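Local coordinates for protein inosine-uridine nucleoside N-ribohydrolase (Xanthomonas oryzae pv. oryzae, PDB 4KL0) that probably hydrolyses the N-glycosidic bond of nucleosides and binds a calcium ion, at residues Leu146-Ile151 with Glu170-Ile175. Sequence-based numbering, arbitrary orientation.
With CA (calcium ion), chain B.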
loop_
_atom_site.group_PDB
_atom_site.type_symbol
_atom_site.label_atom_id
_atom_site.label_comp_id
_atom_site.label_asym_id
_atom_site.label_seq_id
_atom_site.Cartn_x
_atom_site.Cartn_y
_atom_site.Cartn_z
ATOM N N LEU A 146 -8.619 -15.101 -6.385
ATOM C CA LEU A 146 -7.749 -13.909 -6.461
ATOM C C LEU A 146 -7.556 -13.358 -5.051
ATOM O O LEU A 146 -8.341 -13.655 -4.121
ATOM C CB LEU A 146 -8.406 -12.836 -7.312
ATOM C CG LEU A 146 -8.545 -13.074 -8.833
ATOM C CD1 LEU A 146 -9.791 -13.850 -9.144
ATOM C CD2 LEU A 146 -8.508 -11.815 -9.654
ATOM N N GLY A 147 -6.504 -12.566 -4.873
ATOM C CA GLY A 147 -6.332 -11.844 -3.613
ATOM C C GLY A 147 -6.721 -10.382 -3.754
ATOM O O GLY A 147 -6.607 -9.803 -4.829
ATOM N N MET A 148 -7.245 -9.792 -2.686
ATOM C CA MET A 148 -7.598 -8.348 -2.714
ATOM C C MET A 148 -6.680 -7.686 -1.717
ATOM O O MET A 148 -6.503 -8.160 -0.601
ATOM C CB MET A 148 -9.050 -8.069 -2.248
ATOM C CG MET A 148 -10.190 -8.417 -3.266
ATOM S SD MET A 148 -11.943 -8.268 -2.592
ATOM C CE MET A 148 -11.999 -6.527 -2.093
ATOM N N VAL A 149 -6.037 -6.609 -2.132
ATOM C CA VAL A 149 -5.123 -5.893 -1.238
ATOM C C VAL A 149 -5.559 -4.434 -1.139
ATOM O O VAL A 149 -5.706 -3.732 -2.175
ATOM C CB VAL A 149 -3.691 -5.992 -1.797
ATOM C CG1 VAL A 149 -2.775 -5.169 -0.897
ATOM C CG2 VAL A 149 -3.217 -7.492 -1.845
ATOM N N VAL A 150 -5.812 -3.997 0.088
ATOM C CA VAL A 150 -6.374 -2.631 0.283
ATOM C C VAL A 150 -5.350 -1.775 0.965
ATOM O O VAL A 150 -4.967 -2.022 2.102
ATOM C CB VAL A 150 -7.667 -2.716 1.120
ATOM C CG1 VAL A 150 -8.201 -1.325 1.429
ATOM C CG2 VAL A 150 -8.669 -3.663 0.412
ATOM N N ILE A 151 -4.865 -0.745 0.245
ATOM C CA ILE A 151 -3.865 0.146 0.815
ATOM C C ILE A 151 -4.369 1.570 0.673
ATOM O O ILE A 151 -3.565 2.460 0.578
ATOM C CB ILE A 151 -2.491 -0.021 0.138
ATOM C CG1 ILE A 151 -2.568 0.038 -1.401
ATOM C CG2 ILE A 151 -1.902 -1.414 0.538
ATOM C CD1 ILE A 151 -1.216 0.030 -2.099
ATOM N N GLU A 170 -16.852 -17.167 -3.654
ATOM C CA GLU A 170 -16.175 -18.338 -4.210
ATOM C C GLU A 170 -14.853 -18.020 -4.931
ATOM O O GLU A 170 -14.039 -18.926 -5.175
ATOM C CB GLU A 170 -17.142 -19.116 -5.113
ATOM C CG GLU A 170 -18.470 -19.397 -4.348
ATOM C CD GLU A 170 -19.563 -20.041 -5.202
ATOM O OE1 GLU A 170 -20.717 -19.545 -5.098
ATOM O OE2 GLU A 170 -19.281 -21.044 -5.936
ATOM N N LYS A 171 -14.609 -16.745 -5.244
ATOM C CA LYS A 171 -13.407 -16.404 -6.011
ATOM C C LYS A 171 -12.359 -15.475 -5.302
ATOM O O LYS A 171 -11.335 -15.132 -5.907
ATOM C CB LYS A 171 -13.812 -15.803 -7.341
ATOM C CG LYS A 171 -14.700 -16.738 -8.192
ATOM C CD LYS A 171 -13.853 -17.756 -8.959
ATOM C CE LYS A 171 -14.667 -18.510 -10.020
ATOM N NZ LYS A 171 -15.032 -19.939 -9.650
ATOM N N VAL A 172 -12.589 -15.084 -4.056
ATOM C CA VAL A 172 -11.563 -14.249 -3.393
ATOM C C VAL A 172 -10.965 -15.005 -2.235
ATOM O O VAL A 172 -11.676 -15.421 -1.290
ATOM C CB VAL A 172 -12.117 -12.878 -2.957
ATOM C CG1 VAL A 172 -11.131 -12.118 -2.021
ATOM C CG2 VAL A 172 -12.445 -12.040 -4.177
ATOM N N ALA A 173 -9.655 -15.198 -2.287
ATOM C CA ALA A 173 -8.944 -15.929 -1.237
ATOM C C ALA A 173 -8.813 -15.257 0.132
ATOM O O ALA A 173 -8.995 -15.904 1.177
ATOM C CB ALA A 173 -7.562 -16.382 -1.738
ATOM N N SER A 174 -8.520 -13.950 0.133
ATOM C CA SER A 174 -8.351 -13.221 1.377
ATOM C C SER A 174 -8.409 -11.779 0.997
ATOM O O SER A 174 -8.270 -11.413 -0.184
ATOM C CB SER A 174 -6.976 -13.459 2.014
ATOM O OG SER A 174 -5.926 -13.093 1.104
ATOM N N ILE A 175 -8.592 -10.970 2.022
ATOM C CA ILE A 175 -8.557 -9.502 1.882
ATOM C C ILE A 175 -7.549 -9.028 2.919
ATOM O O ILE A 175 -7.694 -9.282 4.122
ATOM C CB ILE A 175 -9.912 -8.841 2.167
ATOM C CG1 ILE A 175 -10.979 -9.356 1.210
ATOM C CG2 ILE A 175 -9.754 -7.294 2.115
ATOM C CD1 ILE A 175 -12.383 -8.837 1.506
HETATM CA CA CA B . -1.933 4.240 0.606
HETATM O O HOH W 1 -5.239 -10.547 0.197
HETATM O O HOH W 2 -1.977 3.404 3.169
HETATM O O HOH W 3 -0.381 5.688 1.901
HETATM O O HOH W 4 -3.500 5.682 2.090
#
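A beta-alpha-beta crossover in a Rossmann-like nucleoside hydrolase fold joins the neighbouring parallel strands 146-150 and 172-178, and the chain leads on from V150 to the calcium site. From strand 146-150 it passes through helices 155-163 and 165-171 and returns alongside; the axes of 146-150 and 172-175 diverge by 21°. Where the last helix gives way to strand, K171 O takes the N-H of L146 at 2.8 Å, in the carbonyl plane. L146 O then receives the N-H of A173 at 2.7 Å, also in plane, while the CA-H of V172 makes a bent, weaker contact with the same oxygen. The register now slips: A173 and S174 together span the place of G147, a beta bulge in which A173 adopts helical backbone angles. Pairing resumes as M148 N donates to S174 O nearly along the C=O axis, at 3.2 Å. Water 1 bridges the two segments beside the bulge: it donates to M148 O and is hydrogen bonded to S174 OG at 2.8 Å. Because the bulge adds one residue, V172 and I175 both end up on the face that carries L146, M148 and V150. There the M148 chain starts with CG anti to its carbonyl carbon, runs extended, then bends at chi3 (59°). The M148 side chain crosses V172 at about a right angle, SD 4.0 Å from V172 CG1, and lies beside I175, pointing the same way, SD 4.1 Å from I175 CG1. V150 CG2 meets I175 CG2 side by side, and A157 and L161 of helix 155-163 cover M148. Just beyond V150, I151 O binds calcium at 2.4 Å, sharing the ion with D35, D42, D318 and waters 2, 3 and 4.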